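Local structure of uncharacterized protein ycf41 (Synechococcus elongatus PCC 6301, 3KOJ) at residues 17-22 against 74-79; 35-40 against 62-67; 54-59 against 98-103. The protein probably binds single-stranded DNA through an OB-fold domain of the single-strand binding protein family, although its cellular role is uncharacterised. The protein carries 1 engineered substitution. All coordinates share one frame; numbering follows the deposited sequence.

In the fold
All three contacts belong to one OB-fold barrel, their chemistry following their depth. The centre of contact 3 lies nearest the chain centre, about 5 Å from it; backbone hydrogen bonds join the parallel strands 53-60 and 100-103, with a lysine-glutamate pair on one face. Contact 2, centred about 8 Å from the chain centre, sets helix 62-70 on strand 35-43 mainly through apolar side chains, without hydrogen bonds. Contact 1, centred about 9 Å from it, is only partly buried; it pairs strands 12-28 and 76-84 antiparallel, a water joining polar side chains. The carbonyls of A37 and M39 accept backbone hydrogen bonds from G59 N and V57 N. L79 packs against M39, V57, L101 and V103.

Contact 1. Residues 17-22 against 74-79; sequences QATVVE and NDEVVL
Four backbone hydrogen bonds zip the two segments together. A18 and V77 form an antiparallel hydrogen-bonded pair, A18 N giving to V77 O at 2.9 Å and V77 N to A18 O at 2.8 Å, the latter running nearly along the carbonyl axis. V20 N then donates to D75 O at 3.0 Å, and N74 N returns a bond of 2.8 Å to V20 O, so the ladder runs past the strand into the turn that precedes it. On the face carrying Q17, T19, E76 and V78, E76 places CG anti to its backbone N and then bends at chi2 (107°), which swings the carboxylate over the neighbouring strand. OE2 thereby stands 3.3 Å from T19 OG1, and one water joins them, accepting from T19 OG1 at 2.8 Å and donating to E76 OE2. The amide of Q17 crosses this carboxylate with the two planes 90° apart, while Q17 OE1 accepts a hydrogen bond from M11 N of the second subunit. At the turn, T19 CG2 rests on N74 CA (3.7 Å), and D75 OD2 is tied back to R72 N. Within the OB barrel, strand 12-28 is flanked on its other edge by strand 35-43, where V21 and E22 both face V40 in a classic bulge; beyond strand 76-84 lie strands 100-103 and 105-107.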
loop_
_atom_site.group_PDB
_atom_site.type_symbol
_atom_site.label_atom_id
_atom_site.label_comp_id
_atom_site.label_asym_id
_atom_site.label_seq_id
_atom_site.Cartn_x
_atom_site.Cartn_y
_atom_site.Cartn_z
ATOM N N GLN B 17 0.991 -10.907 -0.168
ATOM C CA GLN B 17 1.045 -12.018 -1.099
ATOM C C GLN B 17 1.224 -13.200 -0.147
ATOM O O GLN B 17 2.158 -13.205 0.652
ATOM C CB GLN B 17 2.271 -11.872 -1.983
ATOM C CG GLN B 17 2.372 -12.840 -3.122
ATOM C CD GLN B 17 3.620 -12.577 -3.931
ATOM O OE1 GLN B 17 4.011 -11.420 -4.114
ATOM N NE2 GLN B 17 4.256 -13.639 -4.415
ATOM N N ALA B 18 0.339 -14.190 -0.220
ATOM C CA ALA B 18 0.426 -15.331 0.688
ATOM C C ALA B 18 -0.148 -16.608 0.097
ATOM O O ALA B 18 -0.799 -16.589 -0.953
ATOM C CB ALA B 18 -0.296 -14.999 2.001
ATOM N N THR B 19 0.092 -17.712 0.798
ATOM C CA THR B 19 -0.370 -19.033 0.395
ATOM C C THR B 19 -1.458 -19.524 1.354
ATOM O O THR B 19 -1.312 -19.435 2.574
ATOM C CB THR B 19 0.802 -20.047 0.420
ATOM O OG1 THR B 19 1.859 -19.570 -0.425
ATOM C CG2 THR B 19 0.344 -21.420 -0.071
ATOM N N VAL B 20 -2.547 -20.042 0.803
ATOM C CA VAL B 20 -3.644 -20.555 1.626
ATOM C C VAL B 20 -3.191 -21.862 2.292
ATOM O O VAL B 20 -2.839 -22.820 1.602
ATOM C CB VAL B 20 -4.895 -20.826 0.749
ATOM C CG1 VAL B 20 -6.040 -21.378 1.597
ATOM C CG2 VAL B 20 -5.321 -19.538 0.049
ATOM N N VAL B 21 -3.184 -21.901 3.623
ATOM C CA VAL B 21 -2.763 -23.112 4.331
ATOM C C VAL B 21 -3.863 -23.737 5.183
ATOM O O VAL B 21 -3.679 -24.799 5.773
ATOM C CB VAL B 21 -1.512 -22.857 5.186
ATOM C CG1 VAL B 21 -0.363 -22.427 4.278
ATOM C CG2 VAL B 21 -1.799 -21.805 6.239
ATOM N N GLU B 22 -4.999 -23.055 5.272
ATOM C CA GLU B 22 -6.156 -23.610 5.960
ATOM C C GLU B 22 -7.334 -23.157 5.125
ATOM O O GLU B 22 -7.579 -21.954 4.962
ATOM C CB GLU B 22 -6.302 -23.132 7.407
ATOM C CG GLU B 22 -7.343 -23.983 8.149
ATOM C CD GLU B 22 -7.265 -23.889 9.665
ATOM O OE1 GLU B 22 -6.144 -23.918 10.215
ATOM O OE2 GLU B 22 -8.333 -23.809 10.310
ATOM N N ASN B 74 -2.885 -24.277 -0.806
ATOM C CA ASN B 74 -1.701 -24.034 -1.615
ATOM C C ASN B 74 -1.857 -22.993 -2.721
ATOM O O ASN B 74 -0.928 -22.779 -3.495
ATOM C CB ASN B 74 -1.161 -25.349 -2.195
ATOM C CG ASN B 74 0.340 -25.304 -2.420
ATOM O OD1 ASN B 74 1.095 -24.884 -1.539
ATOM N ND2 ASN B 74 0.782 -25.742 -3.595
ATOM N N ASP B 75 -3.021 -22.348 -2.802
ATOM C CA ASP B 75 -3.220 -21.288 -3.793
ATOM C C ASP B 75 -2.422 -20.075 -3.328
ATOM O O ASP B 75 -2.412 -19.766 -2.137
ATOM C CB ASP B 75 -4.693 -20.862 -3.881
ATOM C CG ASP B 75 -5.531 -21.804 -4.718
ATOM O OD1 ASP B 75 -4.952 -22.679 -5.394
ATOM O OD2 ASP B 75 -6.770 -21.657 -4.706
ATOM N N GLU B 76 -1.754 -19.390 -4.252
ATOM C CA GLU B 76 -1.002 -18.190 -3.889
ATOM C C GLU B 76 -1.893 -17.012 -4.277
ATOM O O GLU B 76 -2.296 -16.882 -5.431
ATOM C CB GLU B 76 0.330 -18.109 -4.643
ATOM C CG GLU B 76 1.070 -16.788 -4.407
ATOM C CD GLU B 76 2.297 -16.924 -3.519
ATOM O OE1 GLU B 76 3.409 -17.089 -4.066
ATOM O OE2 GLU B 76 2.154 -16.869 -2.278
ATOM N N VAL B 77 -2.201 -16.158 -3.310
ATOM C CA VAL B 77 -3.083 -15.028 -3.559
ATOM C C VAL B 77 -2.491 -13.715 -3.069
ATOM O O VAL B 77 -1.438 -13.693 -2.424
ATOM C CB VAL B 77 -4.434 -15.225 -2.825
ATOM C CG1 VAL B 77 -5.118 -16.491 -3.320
ATOM C CG2 VAL B 77 -4.198 -15.326 -1.303
ATOM N N VAL B 78 -3.156 -12.621 -3.421
ATOM C CA VAL B 78 -2.770 -11.306 -2.924
ATOM C C VAL B 78 -4.021 -10.838 -2.199
ATOM O O VAL B 78 -5.118 -10.859 -2.762
ATOM C CB VAL B 78 -2.460 -10.278 -4.025
ATOM C CG1 VAL B 78 -2.223 -8.906 -3.373
ATOM C CG2 VAL B 78 -1.222 -10.690 -4.799
ATOM N N LEU B 79 -3.859 -10.427 -0.950
ATOM C CA LEU B 79 -4.992 -9.967 -0.162
ATOM C C LEU B 79 -4.823 -8.498 0.193
ATOM O O LEU B 79 -3.711 -8.049 0.463
ATOM C CB LEU B 79 -5.084 -10.783 1.138
ATOM C CG LEU B 79 -5.196 -12.300 0.973
ATOM C CD1 LEU B 79 -4.813 -12.989 2.280
ATOM C CD2 LEU B 79 -6.613 -12.669 0.546
HETATM O O HOH W 1 3.576 -17.576 0.417
#

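Contact 2. Residues 35-40 against 62-67; sequences PVAEMV and AVAQEL
Strand 35-40 and helix 62-67 run at 46° to each other, their short axes approaching to 6.6 Å, with no hydrogen bond between them. In the OB fold a helix between the third and fourth strands packs against the barrel; here it lies against P35, A37 and M39, which alternate along one face of strand 35-40 and point CB toward it, whereas V36 and E38 turn away. Two alanines permit the close approach. The CA atoms of A37 and A64 are 4.7 Å apart and their CB methyls meet at 3.8 Å. The methyl of A64 rests on the strand backbone between P35 O and A37 N, and that of A37 lies against the helix backbone at A64 O (3.4 Å). At the start of the strand, the pyrrolidine ring of P35 brings CB to 4.2 Å from A64 CB; its CG meets the extended side chain of Q65, which crosses obliquely at the exposed margin of the contact. One turn on from A64, L67 carries the packing inward, its CB touching A37 CB at 4.3 Å, and it also touches V106 of strand 105-107. M39, a selenomethionine, has CG in the crowded position between its backbone N and carbonyl carbon (chi1 62°), then extends straight; its chain crosses L67 at about a right angle, placing methyl CE 4.1 Å from L67 CD2.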
loop_
_atom_site.group_PDB
_atom_site.type_symbol
_atom_site.label_atom_id
_atom_site.label_comp_id
_atom_site.label_asym_id
_atom_site.label_seq_id
_atom_site.Cartn_x
_atom_site.Cartn_y
_atom_site.Cartn_z
ATOM N N PRO B 35 -22.665 -13.351 5.304
ATOM C CA PRO B 35 -21.718 -14.464 5.228
ATOM C C PRO B 35 -20.351 -14.031 5.741
ATOM O O PRO B 35 -19.933 -12.899 5.516
ATOM C CB PRO B 35 -21.659 -14.778 3.731
ATOM C CG PRO B 35 -22.901 -14.143 3.162
ATOM C CD PRO B 35 -23.023 -12.883 3.956
ATOM N N VAL B 36 -19.663 -14.923 6.436
ATOM C CA VAL B 36 -18.326 -14.612 6.918
ATOM C C VAL B 36 -17.448 -15.837 6.708
ATOM O O VAL B 36 -17.783 -16.947 7.125
ATOM C CB VAL B 36 -18.327 -14.160 8.402
ATOM C CG1 VAL B 36 -19.092 -15.134 9.244
ATOM C CG2 VAL B 36 -16.893 -14.012 8.906
ATOM N N ALA B 37 -16.336 -15.626 6.016
ATOM C CA ALA B 37 -15.412 -16.703 5.708
ATOM C C ALA B 37 -14.082 -16.466 6.396
ATOM O O ALA B 37 -13.585 -15.339 6.430
ATOM C CB ALA B 37 -15.203 -16.783 4.203
ATOM N N GLU B 38 -13.507 -17.522 6.957
ATOM C CA GLU B 38 -12.212 -17.374 7.595
ATOM C C GLU B 38 -11.280 -18.483 7.133
ATOM O O GLU B 38 -11.698 -19.625 6.920
ATOM C CB GLU B 38 -12.346 -17.356 9.126
ATOM C CG GLU B 38 -12.206 -18.676 9.844
ATOM C CD GLU B 38 -12.172 -18.485 11.354
ATOM O OE1 GLU B 38 -13.102 -17.840 11.889
ATOM O OE2 GLU B 38 -11.221 -18.971 12.006
HETATM N N MSE B 39 -10.019 -18.126 6.943
HETATM C CA MSE B 39 -9.019 -19.084 6.502
HETATM C C MSE B 39 -7.694 -18.652 7.090
HETATM O O MSE B 39 -7.627 -17.665 7.814
HETATM C CB MSE B 39 -8.946 -19.108 4.965
HETATM C CG MSE B 39 -8.525 -17.798 4.315
HETATM SE SE MSE B 39 -8.519 -17.909 2.358
HETATM C CE MSE B 39 -7.394 -16.371 1.984
ATOM N N VAL B 40 -6.640 -19.399 6.793
ATOM C CA VAL B 40 -5.321 -19.049 7.292
ATOM C C VAL B 40 -4.358 -19.040 6.120
ATOM O O VAL B 40 -4.440 -19.891 5.239
ATOM C CB VAL B 40 -4.820 -20.064 8.347
ATOM C CG1 VAL B 40 -3.417 -19.685 8.814
ATOM C CG2 VAL B 40 -5.783 -20.097 9.536
ATOM N N ALA B 62 -19.891 -10.223 0.367
ATOM C CA ALA B 62 -19.532 -10.720 -0.953
ATOM C C ALA B 62 -18.127 -11.304 -1.020
ATOM O O ALA B 62 -17.903 -12.320 -1.682
ATOM C CB ALA B 62 -19.676 -9.605 -1.981
ATOM N N VAL B 63 -17.176 -10.675 -0.337
ATOM C CA VAL B 63 -15.809 -11.179 -0.380
ATOM C C VAL B 63 -15.698 -12.529 0.328
ATOM O O VAL B 63 -14.828 -13.336 -0.004
ATOM C CB VAL B 63 -14.807 -10.159 0.223
ATOM C CG1 VAL B 63 -14.843 -10.205 1.735
ATOM C CG2 VAL B 63 -13.406 -10.441 -0.310
ATOM N N ALA B 64 -16.586 -12.784 1.285
ATOM C CA ALA B 64 -16.582 -14.059 2.001
ATOM C C ALA B 64 -16.935 -15.184 1.024
ATOM O O ALA B 64 -16.305 -16.243 1.018
ATOM C CB ALA B 64 -17.591 -14.029 3.146
ATOM N N GLN B 65 -17.944 -14.946 0.191
ATOM C CA GLN B 65 -18.371 -15.950 -0.780
ATOM C C GLN B 65 -17.281 -16.199 -1.826
ATOM O O GLN B 65 -17.101 -17.324 -2.295
ATOM C CB GLN B 65 -19.668 -15.494 -1.454
ATOM C CG GLN B 65 -20.773 -15.167 -0.452
ATOM C CD GLN B 65 -22.043 -14.659 -1.109
ATOM O OE1 GLN B 65 -21.993 -13.873 -2.053
ATOM N NE2 GLN B 65 -23.189 -15.093 -0.596
ATOM N N GLU B 66 -16.551 -15.146 -2.173
ATOM C CA GLU B 66 -15.471 -15.237 -3.150
ATOM C C GLU B 66 -14.307 -16.071 -2.602
ATOM O O GLU B 66 -13.714 -16.877 -3.324
ATOM C CB GLU B 66 -14.994 -13.828 -3.514
ATOM C CG GLU B 66 -13.855 -13.779 -4.512
ATOM C CD GLU B 66 -13.497 -12.360 -4.903
ATOM O OE1 GLU B 66 -14.133 -11.419 -4.381
ATOM O OE2 GLU B 66 -12.579 -12.183 -5.732
ATOM N N LEU B 67 -13.987 -15.882 -1.324
ATOM C CA LEU B 67 -12.904 -16.635 -0.694
ATOM C C LEU B 67 -13.215 -18.130 -0.690
ATOM O O LEU B 67 -12.407 -18.946 -1.133
ATOM C CB LEU B 67 -12.685 -16.155 0.748
ATOM C CG LEU B 67 -12.104 -14.750 0.934
ATOM C CD1 LEU B 67 -12.029 -14.411 2.423
ATOM C CD2 LEU B 67 -10.720 -14.683 0.294
#

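Contact 3. Residues 54-59 against 98-103; sequences RLKVVG and QTELTV
K56 leaves its strand with CG anti to the backbone N (chi1 177°) and every later torsion extended, while E100 puts CG in the crowded position between its N and carbonyl carbon (chi1 79°) before it too extends. The two chains consequently lie side by side, pointing the same way. E100 OE2 lies along the end of the lysine, 3.4 Å from K56 CD and 3.6 Å from K56 NZ, a salt bridge made with aliphatic contact. K56 NZ also has a long, weak ion pair with E38 OE1. The other oxygen, E100 OE1, is bridged to R84 and also meets V58 CG2 at 3.8 Å, so the carboxylate sits between two cations and would probably be kept ionised. An alanine in place of K56 would probably weaken the hold on this carboxylate, since both the NZ charge and the methylenes lying along OE2 would be lost. The backbones run parallel, with L101 N giving to K56 O, V58 N to L101 O at 2.9 Å and V103 N to V58 O at 2.8 Å; the middle bond is the straightest, at 172°. This parallel pairing between strands 53-60 and 100-103 is the one that closes the barrel in the OB fold. Toward the opening of the pair, a water replaces direct bonding, accepting from K56 N and donating to T99 O at 2.7 Å. On the face opposite K56 and E100, L101 and V57 join L79 of strand 76-84 in the barrel interior. L55, with CG anti to its backbone N, spreads its branches: CD1 touches T99 CG2 at 3.7 Å and CD2 reaches L101 CB at 4.0 Å. T99 OG1 is hydrogen-bonded to T99 OG1 of the second subunit, and L55 also packs on L83 of that subunit.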
loop_
_atom_site.group_PDB
_atom_site.type_symbol
_atom_site.label_atom_id
_atom_site.label_comp_id
_atom_site.label_asym_id
_atom_site.label_seq_id
_atom_site.Cartn_x
_atom_site.Cartn_y
_atom_site.Cartn_z
ATOM N N ARG B 54 2.127 -17.025 9.861
ATOM C CA ARG B 54 0.799 -17.519 9.542
ATOM C C ARG B 54 -0.184 -16.514 10.096
ATOM O O ARG B 54 -0.035 -16.024 11.216
ATOM C CB ARG B 54 0.571 -18.915 10.109
ATOM C CG ARG B 54 1.368 -19.943 9.349
ATOM C CD ARG B 54 0.898 -21.359 9.605
ATOM N NE ARG B 54 1.455 -22.236 8.584
ATOM C CZ ARG B 54 0.946 -23.409 8.231
ATOM N NH1 ARG B 54 -0.149 -23.873 8.822
ATOM N NH2 ARG B 54 1.525 -24.108 7.265
ATOM N N LEU B 55 -1.194 -16.204 9.297
ATOM C CA LEU B 55 -2.152 -15.187 9.673
ATOM C C LEU B 55 -3.598 -15.563 9.400
ATOM O O LEU B 55 -3.928 -16.086 8.334
ATOM C CB LEU B 55 -1.793 -13.908 8.917
ATOM C CG LEU B 55 -2.647 -12.650 9.033
ATOM C CD1 LEU B 55 -2.606 -12.120 10.463
ATOM C CD2 LEU B 55 -2.113 -11.612 8.051
ATOM N N LYS B 56 -4.456 -15.295 10.374
ATOM C CA LYS B 56 -5.872 -15.574 10.216
ATOM C C LYS B 56 -6.423 -14.483 9.304
ATOM O O LYS B 56 -6.133 -13.304 9.489
ATOM C CB LYS B 56 -6.585 -15.531 11.565
ATOM C CG LYS B 56 -8.089 -15.737 11.465
ATOM C CD LYS B 56 -8.742 -15.694 12.837
ATOM C CE LYS B 56 -10.255 -15.802 12.743
ATOM N NZ LYS B 56 -10.891 -15.757 14.092
ATOM N N VAL B 57 -7.214 -14.888 8.321
ATOM C CA VAL B 57 -7.798 -13.955 7.366
ATOM C C VAL B 57 -9.313 -14.106 7.406
ATOM O O VAL B 57 -9.828 -15.219 7.374
ATOM C CB VAL B 57 -7.265 -14.257 5.950
ATOM C CG1 VAL B 57 -7.981 -13.418 4.919
ATOM C CG2 VAL B 57 -5.766 -13.992 5.908
ATOM N N VAL B 58 -10.023 -12.985 7.486
ATOM C CA VAL B 58 -11.480 -13.015 7.553
ATOM C C VAL B 58 -12.129 -12.078 6.540
ATOM O O VAL B 58 -11.724 -10.926 6.397
ATOM C CB VAL B 58 -11.971 -12.618 8.962
ATOM C CG1 VAL B 58 -13.490 -12.741 9.040
ATOM C CG2 VAL B 58 -11.293 -13.496 10.013
ATOM N N GLY B 59 -13.141 -12.586 5.846
ATOM C CA GLY B 59 -13.852 -11.787 4.864
ATOM C C GLY B 59 -15.340 -11.763 5.166
ATOM O O GLY B 59 -15.911 -12.776 5.579
ATOM N N GLN B 98 -5.331 -11.925 19.457
ATOM C CA GLN B 98 -5.192 -12.595 18.168
ATOM C C GLN B 98 -5.167 -11.599 17.016
ATOM O O GLN B 98 -6.002 -10.699 16.939
ATOM C CB GLN B 98 -6.330 -13.589 17.972
ATOM N N THR B 99 -4.204 -11.773 16.119
ATOM C CA THR B 99 -4.063 -10.900 14.961
ATOM C C THR B 99 -4.827 -11.472 13.776
ATOM O O THR B 99 -4.967 -12.687 13.637
ATOM C CB THR B 99 -2.585 -10.762 14.544
ATOM O OG1 THR B 99 -1.831 -10.207 15.628
ATOM C CG2 THR B 99 -2.451 -9.859 13.325
ATOM N N GLU B 100 -5.334 -10.593 12.923
ATOM C CA GLU B 100 -6.035 -11.057 11.744
ATOM C C GLU B 100 -6.178 -9.942 10.726
ATOM O O GLU B 100 -6.126 -8.759 11.060
ATOM C CB GLU B 100 -7.404 -11.650 12.116
ATOM C CG GLU B 100 -8.522 -10.669 12.382
ATOM C CD GLU B 100 -9.786 -11.370 12.868
ATOM O OE1 GLU B 100 -10.889 -10.825 12.664
ATOM O OE2 GLU B 100 -9.674 -12.463 13.464
ATOM N N LEU B 101 -6.315 -10.341 9.471
ATOM C CA LEU B 101 -6.471 -9.401 8.376
ATOM C C LEU B 101 -7.920 -9.473 7.932
ATOM O O LEU B 101 -8.398 -10.536 7.528
ATOM C CB LEU B 101 -5.564 -9.794 7.205
ATOM C CG LEU B 101 -5.613 -8.892 5.964
ATOM C CD1 LEU B 101 -4.952 -7.556 6.275
ATOM C CD2 LEU B 101 -4.906 -9.576 4.802
ATOM N N THR B 102 -8.630 -8.357 8.037
ATOM C CA THR B 102 -10.016 -8.315 7.595
ATOM C C THR B 102 -9.914 -7.896 6.133
ATOM O O THR B 102 -9.624 -6.743 5.817
ATOM C CB THR B 102 -10.823 -7.292 8.391
ATOM O OG1 THR B 102 -10.694 -7.580 9.789
ATOM C CG2 THR B 102 -12.290 -7.366 8.001
ATOM N N VAL B 103 -10.141 -8.857 5.250
ATOM C CA VAL B 103 -10.018 -8.645 3.816
ATOM C C VAL B 103 -11.092 -7.821 3.125
ATOM O O VAL B 103 -12.281 -7.976 3.390
ATOM C CB VAL B 103 -9.913 -10.011 3.100
ATOM C CG1 VAL B 103 -9.908 -9.826 1.587
ATOM C CG2 VAL B 103 -8.651 -10.711 3.544
HETATM O O HOH W 2 -3.454 -14.859 13.045
#